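Local coordinates for cephalosporin acylase (Bacillus halodurans, PDB 2NLZ), which is probably an amide-cleaving Ntn hydrolase of the gamma-glutamyltranspeptidase family, a cephalosporin acylase whose natural substrate is unassigned, at residues His419-Gly424 and Phe442-Gly447; Arg470-Asn475 and Gly507-Gly512; Thr358-Thr363 and Ser372-Asn377. The protein carries 1 engineered substitution. All coordinates share one frame; numbering follows the deposited sequence.

Interaction 1 sits between the other two. Its centre lies about 10 Å from that of interaction 2 and about 11 Å from that of interaction 3. Towards interaction 2 the bridge is polar: Gln446 OE1 and Trp473 N are 2.6 Å apart, probably a hydrogen bond. Towards interaction 3 it is mixed. Ile421 packs on Ile374, and Ser372 OG lies 2.9 Å from Gly424 O. Interactions 2 and 3 do not touch; their centres are about 17 Å apart. Thr358, in interaction 3, follows an unmodelled gap, just before Val359 of strand 359-365. That is consistent with the processing site of this family, where a threonine becomes the nucleophile.

Interaction 1: His419-Gly424 and Phe442-Gly447; sequences HTIIPG and FMQPQG
Gln444 carries the tight part of this contact. Its CG is anti to its own carbonyl carbon, and the chain runs out extended, so the amide reaches the backbone of 419-424. The amide carbon Gln444 CD lies 3.3 Å from Thr420 O. The amide end also lies beside Ile422 N. Ile422 and Gln444 slide past each other in opposite directions. CG1 of Ile422 takes the crowded place between its backbone N and carbonyl carbon (chi1 61°), and it passes Gln444 CB at 3.8 Å. Further out, Ile422 CD1 meets Pro445 CG at 4.1 Å. An alanine at Gln444 would remove the whole amide and would probably leave the Thr420 carbonyl and the Ile422 N-H without their polar neighbour, as well as loosening the packing against Ile422 CG1.

Helix 444-457 here lies against the loop that leads into strand 424-428, within the alpha-beta-beta-alpha fold of the Ntn hydrolases. Strand 370-376 borders the same spot, with Ile374 against both Ile421 and Gln444.

The other end of the contact is looser and partly open to solvent. Phe442 starts away from the loop, yet its ring swings back beneath Thr420. CG2 of Thr420 stands over the centre of one ring face, a CH-pi contact 4.1 Å from the Phe442 ring centroid. The two side chains cross at about a right angle. Thr420 OG1 takes no part in this; it is hydrogen-bonded to Arg397. Behind Phe442, Gln446 NE2 binds the Phe442 carbonyl O at 3.2 Å, a fairly straight bond (163°). Phe308 of helix 294-314 also packs on Phe442 and Pro445.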
loop_
_atom_site.group_PDB
_atom_site.type_symbol
_atom_site.label_atom_id
_atom_site.label_comp_id
_atom_site.label_asym_id
_atom_site.label_seq_id
_atom_site.Cartn_x
_atom_site.Cartn_y
_atom_site.Cartn_z
ATOM N N HIS D 419 -12.427 17.751 -32.671
ATOM C CA HIS D 419 -11.227 18.196 -31.961
ATOM C C HIS D 419 -11.185 17.599 -30.563
ATOM O O HIS D 419 -12.184 17.620 -29.858
ATOM C CB HIS D 419 -11.210 19.724 -31.877
ATOM C CG HIS D 419 -9.869 20.325 -32.145
ATOM N ND1 HIS D 419 -8.864 20.352 -31.202
ATOM C CD2 HIS D 419 -9.366 20.925 -33.246
ATOM C CE1 HIS D 419 -7.801 20.945 -31.712
ATOM N NE2 HIS D 419 -8.077 21.301 -32.953
ATOM N N THR D 420 -10.026 17.076 -30.169
ATOM C CA THR D 420 -9.889 16.364 -28.888
ATOM C C THR D 420 -9.623 17.263 -27.684
ATOM O O THR D 420 -10.001 16.938 -26.558
ATOM C CB THR D 420 -8.773 15.310 -28.943
ATOM O OG1 THR D 420 -7.541 15.930 -29.350
ATOM C CG2 THR D 420 -9.159 14.188 -29.901
ATOM N N ILE D 421 -8.932 18.366 -27.944
ATOM C CA ILE D 421 -8.659 19.411 -26.988
ATOM C C ILE D 421 -9.941 19.999 -26.404
ATOM O O ILE D 421 -10.773 20.554 -27.132
ATOM C CB ILE D 421 -7.939 20.524 -27.712
ATOM C CG1 ILE D 421 -6.466 20.226 -27.856
ATOM C CG2 ILE D 421 -8.055 21.844 -26.992
ATOM C CD1 ILE D 421 -5.814 21.407 -28.529
ATOM N N ILE D 422 -10.106 19.884 -25.093
ATOM C CA ILE D 422 -11.297 20.414 -24.431
ATOM C C ILE D 422 -11.019 21.089 -23.075
ATOM O O ILE D 422 -10.632 20.438 -22.104
ATOM C CB ILE D 422 -12.441 19.337 -24.303
ATOM C CG1 ILE D 422 -12.011 18.122 -23.460
ATOM C CG2 ILE D 422 -12.939 18.890 -25.693
ATOM C CD1 ILE D 422 -13.169 17.221 -23.034
ATOM N N PRO D 423 -11.211 22.412 -23.013
ATOM C CA PRO D 423 -11.073 23.113 -21.750
ATOM C C PRO D 423 -12.416 23.134 -21.034
ATOM O O PRO D 423 -13.463 23.360 -21.656
ATOM C CB PRO D 423 -10.693 24.525 -22.182
ATOM C CG PRO D 423 -11.335 24.705 -23.541
ATOM C CD PRO D 423 -11.578 23.317 -24.120
ATOM N N GLY D 424 -12.394 22.893 -19.732
ATOM C CA GLY D 424 -13.637 22.809 -18.985
ATOM C C GLY D 424 -13.785 23.947 -18.008
ATOM O O GLY D 424 -12.795 24.526 -17.566
ATOM N N PHE D 442 -7.985 11.222 -26.489
ATOM C CA PHE D 442 -9.323 10.650 -26.274
ATOM C C PHE D 442 -9.607 10.285 -24.808
ATOM O O PHE D 442 -10.715 9.866 -24.464
ATOM C CB PHE D 442 -9.552 9.450 -27.192
ATOM C CG PHE D 442 -9.704 9.819 -28.644
ATOM C CD1 PHE D 442 -8.628 9.704 -29.525
ATOM C CD2 PHE D 442 -10.921 10.280 -29.131
ATOM C CE1 PHE D 442 -8.768 10.037 -30.877
ATOM C CE2 PHE D 442 -11.067 10.618 -30.478
ATOM C CZ PHE D 442 -9.987 10.495 -31.351
ATOM N N MET D 443 -8.598 10.450 -23.951
ATOM C CA MET D 443 -8.782 10.376 -22.502
ATOM C C MET D 443 -9.608 11.577 -21.999
ATOM O O MET D 443 -10.309 11.489 -20.979
ATOM C CB MET D 443 -7.412 10.330 -21.799
ATOM C CG MET D 443 -7.403 10.723 -20.309
ATOM S SD MET D 443 -7.924 9.378 -19.239
ATOM C CE MET D 443 -8.133 10.216 -17.669
ATOM N N GLN D 444 -9.538 12.682 -22.743
ATOM C CA GLN D 444 -9.998 13.982 -22.252
ATOM C C GLN D 444 -11.396 14.023 -21.636
ATOM O O GLN D 444 -11.532 14.391 -20.460
ATOM C CB GLN D 444 -9.761 15.102 -23.284
ATOM C CG GLN D 444 -8.265 15.390 -23.480
ATOM C CD GLN D 444 -7.959 16.790 -23.962
ATOM O OE1 GLN D 444 -7.120 16.981 -24.840
ATOM N NE2 GLN D 444 -8.624 17.776 -23.385
ATOM N N PRO D 445 -12.428 13.600 -22.390
ATOM C CA PRO D 445 -13.758 13.629 -21.783
ATOM C C PRO D 445 -13.880 12.701 -20.566
ATOM O O PRO D 445 -14.571 13.043 -19.594
ATOM C CB PRO D 445 -14.667 13.151 -22.915
ATOM C CG PRO D 445 -13.876 13.356 -24.165
ATOM C CD PRO D 445 -12.472 13.103 -23.773
ATOM N N GLN D 446 -13.195 11.555 -20.625
ATOM C CA GLN D 446 -13.187 10.587 -19.535
ATOM C C GLN D 446 -12.564 11.185 -18.282
ATOM O O GLN D 446 -13.073 10.983 -17.168
ATOM C CB GLN D 446 -12.471 9.312 -19.962
ATOM C CG GLN D 446 -12.878 8.855 -21.362
ATOM C CD GLN D 446 -12.407 7.448 -21.703
ATOM O OE1 GLN D 446 -12.613 6.492 -20.939
ATOM N NE2 GLN D 446 -11.783 7.313 -22.875
ATOM N N GLY D 447 -11.489 11.949 -18.477
ATOM C CA GLY D 447 -10.851 12.700 -17.392
ATOM C C GLY D 447 -11.709 13.832 -16.847
ATOM O O GLY D 447 -11.686 14.124 -15.649
#

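Interaction 2: Arg470-Asn475 and Gly507-Gly512; sequences RWQWTN and GAFGRG
Arg470 CG stands anti to its carbonyl carbon, and the chain stays extended as far as NE, so the guanidinium reaches along the loop 507-512. Gln472 CG takes the crowded position between backbone N and carbonyl carbon (chi1 73°), which points its amide at the same loop. Phe509, with CG anti to its own carbonyl carbon, lays its ring against Arg470 CB and the Gln472 side chain.

NH1 of Arg470 grips two carbonyls. The bond from Arg470 NH1 to Phe509 O is 3.0 Å long, with an N-H...O angle of 145°; the donor stands above the carbonyl plane. The bond from Arg470 NH1 to Gly510 O is weak, at 3.1 Å, although that oxygen lies in the guanidinium plane. NH2 turns to another partner, a salt bridge with Glu529, whose carboxylate also accepts from Gly512 N. Glu529 is likely to offset the buried charge of Arg470, which has the like charge of Arg531 close by.

Residues Gly507-Gly510 form a type I beta turn. It meets strand 471-473, an edge of a small mixed sheet that also includes strands 478-481 and 499-502.

Gln472 NE2 sits 4.0 Å above one face of the Phe509 ring, offset toward the rim, with the amide and ring planes 57° apart. Gln472 NE2 also lies 2.7 Å from Ala508 O. Gln472 CG touches the ring at Phe509 CE1, 3.9 Å away.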
loop_
_atom_site.group_PDB
_atom_site.type_symbol
_atom_site.label_atom_id
_atom_site.label_comp_id
_atom_site.label_asym_id
_atom_site.label_seq_id
_atom_site.Cartn_x
_atom_site.Cartn_y
_atom_site.Cartn_z
ATOM N N ARG D 470 -7.018 6.492 -12.027
ATOM C CA ARG D 470 -7.828 6.763 -13.201
ATOM C C ARG D 470 -8.072 5.549 -14.063
ATOM O O ARG D 470 -7.236 4.663 -14.164
ATOM C CB ARG D 470 -7.206 7.876 -14.044
ATOM C CG ARG D 470 -7.304 9.257 -13.399
ATOM C CD ARG D 470 -6.461 10.267 -14.142
ATOM N NE ARG D 470 -6.207 11.463 -13.350
ATOM C CZ ARG D 470 -5.223 12.332 -13.591
ATOM N NH1 ARG D 470 -4.390 12.131 -14.609
ATOM N NH2 ARG D 470 -5.066 13.402 -12.805
ATOM N N TRP D 471 -9.243 5.523 -14.681
ATOM C CA TRP D 471 -9.560 4.536 -15.690
ATOM C C TRP D 471 -9.739 5.241 -17.026
ATOM O O TRP D 471 -10.009 6.448 -17.059
ATOM C CB TRP D 471 -10.847 3.800 -15.319
ATOM C CG TRP D 471 -11.980 4.731 -15.070
ATOM C CD1 TRP D 471 -12.382 5.230 -13.859
ATOM C CD2 TRP D 471 -12.854 5.300 -16.053
ATOM N NE1 TRP D 471 -13.453 6.071 -14.034
ATOM C CE2 TRP D 471 -13.758 6.131 -15.371
ATOM C CE3 TRP D 471 -12.957 5.185 -17.442
ATOM C CZ2 TRP D 471 -14.749 6.846 -16.032
ATOM C CZ3 TRP D 471 -13.942 5.905 -18.101
ATOM C CH2 TRP D 471 -14.824 6.720 -17.397
ATOM N N GLN D 472 -9.585 4.492 -18.119
ATOM C CA GLN D 472 -9.987 4.981 -19.437
ATOM C C GLN D 472 -10.397 3.880 -20.400
ATOM O O GLN D 472 -9.703 2.879 -20.541
ATOM C CB GLN D 472 -8.932 5.896 -20.065
ATOM C CG GLN D 472 -7.679 5.241 -20.585
ATOM C CD GLN D 472 -6.888 6.196 -21.451
ATOM O OE1 GLN D 472 -7.438 6.834 -22.354
ATOM N NE2 GLN D 472 -5.596 6.314 -21.174
ATOM N N TRP D 473 -11.543 4.081 -21.050
ATOM C CA TRP D 473 -12.059 3.153 -22.057
ATOM C C TRP D 473 -11.388 3.385 -23.414
ATOM O O TRP D 473 -11.193 4.527 -23.818
ATOM C CB TRP D 473 -13.575 3.327 -22.181
ATOM C CG TRP D 473 -14.153 2.746 -23.411
ATOM C CD1 TRP D 473 -14.509 1.455 -23.610
ATOM C CD2 TRP D 473 -14.441 3.435 -24.623
ATOM N NE1 TRP D 473 -15.011 1.288 -24.872
ATOM C CE2 TRP D 473 -14.977 2.493 -25.518
ATOM C CE3 TRP D 473 -14.293 4.758 -25.042
ATOM C CZ2 TRP D 473 -15.369 2.830 -26.812
ATOM C CZ3 TRP D 473 -14.686 5.093 -26.328
ATOM C CH2 TRP D 473 -15.216 4.131 -27.198
ATOM N N THR D 474 -11.048 2.304 -24.115
ATOM C CA THR D 474 -10.444 2.407 -25.453
ATOM C C THR D 474 -11.306 1.835 -26.590
ATOM O O THR D 474 -11.782 2.591 -27.438
ATOM C CB THR D 474 -9.038 1.753 -25.526
ATOM O OG1 THR D 474 -9.127 0.360 -25.185
ATOM C CG2 THR D 474 -8.054 2.460 -24.598
ATOM N N ASN D 475 -11.499 0.510 -26.608
ATOM C CA ASN D 475 -12.062 -0.183 -27.774
ATOM C C ASN D 475 -13.532 -0.510 -27.673
ATOM O O ASN D 475 -14.371 0.189 -28.226
ATOM C CB ASN D 475 -11.297 -1.475 -28.067
ATOM C CG ASN D 475 -10.026 -1.237 -28.841
ATOM O OD1 ASN D 475 -9.842 -0.179 -29.444
ATOM N ND2 ASN D 475 -9.135 -2.226 -28.833
ATOM N N GLY D 507 1.994 8.531 -17.587
ATOM C CA GLY D 507 1.466 9.583 -18.448
ATOM C C GLY D 507 0.406 9.194 -19.460
ATOM O O GLY D 507 -0.112 10.040 -20.182
ATOM N N ALA D 508 0.067 7.918 -19.514
ATOM C CA ALA D 508 -0.974 7.458 -20.423
ATOM C C ALA D 508 -2.372 7.843 -19.930
ATOM O O ALA D 508 -3.353 7.696 -20.653
ATOM C CB ALA D 508 -0.869 5.951 -20.619
ATOM N N PHE D 509 -2.466 8.340 -18.699
ATOM C CA PHE D 509 -3.772 8.666 -18.127
ATOM C C PHE D 509 -4.009 10.174 -17.977
ATOM O O PHE D 509 -4.868 10.624 -17.209
ATOM C CB PHE D 509 -3.993 7.900 -16.819
ATOM C CG PHE D 509 -4.149 6.422 -17.018
ATOM C CD1 PHE D 509 -5.402 5.866 -17.196
ATOM C CD2 PHE D 509 -3.036 5.586 -17.043
ATOM C CE1 PHE D 509 -5.549 4.504 -17.386
ATOM C CE2 PHE D 509 -3.173 4.227 -17.235
ATOM C CZ PHE D 509 -4.428 3.683 -17.411
ATOM N N GLY D 510 -3.235 10.946 -18.732
ATOM C CA GLY D 510 -3.444 12.376 -18.825
ATOM C C GLY D 510 -2.811 13.226 -17.743
ATOM O O GLY D 510 -2.285 12.715 -16.758
ATOM N N ARG D 511 -2.875 14.538 -17.951
ATOM C CA ARG D 511 -2.398 15.528 -16.990
ATOM C C ARG D 511 -3.526 16.505 -16.678
ATOM O O ARG D 511 -4.217 16.977 -17.569
ATOM C CB ARG D 511 -1.159 16.260 -17.531
ATOM C CG ARG D 511 0.068 15.345 -17.701
ATOM C CD ARG D 511 1.101 15.892 -18.667
ATOM N NE ARG D 511 1.855 14.817 -19.308
ATOM C CZ ARG D 511 2.846 15.007 -20.173
ATOM N NH1 ARG D 511 3.215 16.236 -20.507
ATOM N NH2 ARG D 511 3.474 13.969 -20.705
ATOM N N GLY D 512 -3.731 16.809 -15.412
ATOM C CA GLY D 512 -4.812 17.714 -15.067
ATOM C C GLY D 512 -4.359 18.926 -14.290
ATOM O O GLY D 512 -3.306 18.902 -13.644
#

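Interaction 3: Thr358-Thr363 and Ser372-Asn377; sequences TVYLAT and SFIQSN
Strands 359-365 and 370-376 form an antiparallel beta hairpin in the core of the fold. Val359 N bonds to Gln375 O at 3.0 Å and Gln375 N returns to Val359 O. Phe373 N bonds to Leu361 O further along. Leu361 and Phe373 lie side by side on the face that looks to helix 47-61.

Tyr360 points to the other face, with CG anti to the backbone N. Tyr360 CB meets Ile374 CD1 at 4.1 Å. CG lies near Phe373 O. Tyr360 CD1 is 3.9 Å from Ile374 CB, which sits at the ring edge, and 3.2 Å from Phe373 O. CE1 and CZ pass Ser372 OG, also in the ring plane. At the tip, Tyr360 OH donates to Ser372 OG at 2.8 Å, though the position of that OH is less sure.

At the Thr358 end of the pair, Thr358 CG2 packs on Ile374 CG1 at 3.6 Å. A weak hydrogen bond joins Thr358 OG1 and Ser376 OG at 3.2 Å. Thr358 probably corresponds to the nucleophile threonine of this family.

Ser372 OG also lies beside Gly424 O. Accepting from Tyr360 and close to that carbonyl, the serine hydroxyl gives the hairpin a polar link towards strand 424-428 on a mainly apolar face.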
loop_
_atom_site.group_PDB
_atom_site.type_symbol
_atom_site.label_atom_id
_atom_site.label_comp_id
_atom_site.label_asym_id
_atom_site.label_seq_id
_atom_site.Cartn_x
_atom_site.Cartn_y
_atom_site.Cartn_z
ATOM N N THR D 358 -0.473 17.703 -26.012
ATOM C CA THR D 358 -1.413 18.724 -25.548
ATOM C C THR D 358 -0.896 19.387 -24.269
ATOM O O THR D 358 -0.258 18.738 -23.445
ATOM C CB THR D 358 -2.816 18.116 -25.304
ATOM O OG1 THR D 358 -3.233 17.375 -26.459
ATOM C CG2 THR D 358 -3.843 19.187 -25.012
ATOM N N VAL D 359 -1.143 20.679 -24.111
ATOM C CA VAL D 359 -0.839 21.350 -22.850
ATOM C C VAL D 359 -2.094 21.979 -22.257
ATOM O O VAL D 359 -2.816 22.708 -22.938
ATOM C CB VAL D 359 0.323 22.407 -22.964
ATOM C CG1 VAL D 359 1.651 21.718 -23.163
ATOM C CG2 VAL D 359 0.082 23.397 -24.089
ATOM N N TYR D 360 -2.368 21.670 -20.997
ATOM C CA TYR D 360 -3.464 22.325 -20.295
ATOM C C TYR D 360 -2.935 23.280 -19.232
ATOM O O TYR D 360 -1.828 23.113 -18.713
ATOM C CB TYR D 360 -4.496 21.331 -19.715
ATOM C CG TYR D 360 -5.608 22.062 -19.003
ATOM C CD1 TYR D 360 -6.559 22.764 -19.725
ATOM C CD2 TYR D 360 -5.668 22.115 -17.613
ATOM C CE1 TYR D 360 -7.556 23.490 -19.091
ATOM C CE2 TYR D 360 -6.662 22.835 -16.968
ATOM C CZ TYR D 360 -7.603 23.520 -17.717
ATOM O OH TYR D 360 -8.599 24.242 -17.104
ATOM N N LEU D 361 -3.750 24.275 -18.913
ATOM C CA LEU D 361 -3.312 25.460 -18.213
ATOM C C LEU D 361 -4.546 26.050 -17.541
ATOM O O LEU D 361 -5.639 26.049 -18.130
ATOM C CB LEU D 361 -2.747 26.413 -19.269
ATOM C CG LEU D 361 -2.331 27.867 -19.171
ATOM C CD1 LEU D 361 -1.812 28.192 -20.539
ATOM C CD2 LEU D 361 -3.479 28.795 -18.805
ATOM N N ALA D 362 -4.387 26.548 -16.316
ATOM C CA ALA D 362 -5.483 27.247 -15.665
ATOM C C ALA D 362 -4.972 28.439 -14.899
ATOM O O ALA D 362 -3.969 28.350 -14.190
ATOM C CB ALA D 362 -6.254 26.323 -14.750
ATOM N N THR D 363 -5.667 29.564 -15.060
ATOM C CA THR D 363 -5.314 30.802 -14.378
ATOM C C THR D 363 -6.531 31.480 -13.740
ATOM O O THR D 363 -7.661 31.393 -14.240
ATOM C CB THR D 363 -4.681 31.792 -15.341
ATOM O OG1 THR D 363 -5.492 31.869 -16.513
ATOM C CG2 THR D 363 -3.285 31.348 -15.753
ATOM N N SER D 372 -9.721 28.712 -18.437
ATOM C CA SER D 372 -9.361 27.364 -18.832
ATOM C C SER D 372 -8.797 27.441 -20.248
ATOM O O SER D 372 -9.523 27.769 -21.180
ATOM C CB SER D 372 -10.621 26.502 -18.836
ATOM O OG SER D 372 -10.346 25.128 -19.039
ATOM N N PHE D 373 -7.506 27.158 -20.406
ATOM C CA PHE D 373 -6.842 27.271 -21.705
ATOM C C PHE D 373 -6.155 25.985 -22.057
ATOM O O PHE D 373 -5.511 25.377 -21.211
ATOM C CB PHE D 373 -5.782 28.381 -21.697
ATOM C CG PHE D 373 -5.258 28.728 -23.060
ATOM C CD1 PHE D 373 -5.858 29.733 -23.814
ATOM C CD2 PHE D 373 -4.168 28.046 -23.603
ATOM C CE1 PHE D 373 -5.379 30.054 -25.085
ATOM C CE2 PHE D 373 -3.685 28.358 -24.878
ATOM C CZ PHE D 373 -4.281 29.368 -25.614
ATOM N N ILE D 374 -6.248 25.603 -23.326
ATOM C CA ILE D 374 -5.628 24.385 -23.793
ATOM C C ILE D 374 -5.192 24.527 -25.263
ATOM O O ILE D 374 -5.919 25.109 -26.073
ATOM C CB ILE D 374 -6.598 23.213 -23.553
ATOM C CG1 ILE D 374 -5.948 21.862 -23.824
ATOM C CG2 ILE D 374 -7.864 23.404 -24.333
ATOM C CD1 ILE D 374 -6.655 20.731 -23.127
ATOM N N GLN D 375 -3.996 24.040 -25.601
ATOM C CA GLN D 375 -3.549 24.025 -27.008
ATOM C C GLN D 375 -2.731 22.785 -27.342
ATOM O O GLN D 375 -2.083 22.225 -26.468
ATOM C CB GLN D 375 -2.789 25.313 -27.402
ATOM C CG GLN D 375 -1.436 25.490 -26.765
ATOM C CD GLN D 375 -0.791 26.810 -27.077
ATOM O OE1 GLN D 375 -1.468 27.816 -27.271
ATOM N NE2 GLN D 375 0.533 26.823 -27.107
ATOM N N SER D 376 -2.760 22.370 -28.609
ATOM C CA SER D 376 -2.070 21.154 -29.034
ATOM C C SER D 376 -1.698 21.120 -30.520
ATOM O O SER D 376 -2.347 21.744 -31.356
ATOM C CB SER D 376 -2.922 19.931 -28.682
ATOM O OG SER D 376 -2.434 18.736 -29.255
ATOM N N ASN D 377 -0.638 20.370 -30.819
ATOM C CA ASN D 377 -0.277 19.992 -32.177
ATOM C C ASN D 377 -0.878 18.642 -32.561
ATOM O O ASN D 377 -0.431 17.997 -33.506
ATOM C CB ASN D 377 1.240 19.941 -32.310
ATOM C CG ASN D 377 1.808 21.203 -32.919
ATOM O OD1 ASN D 377 1.094 22.183 -33.088
ATOM N ND2 ASN D 377 3.100 21.182 -33.266
#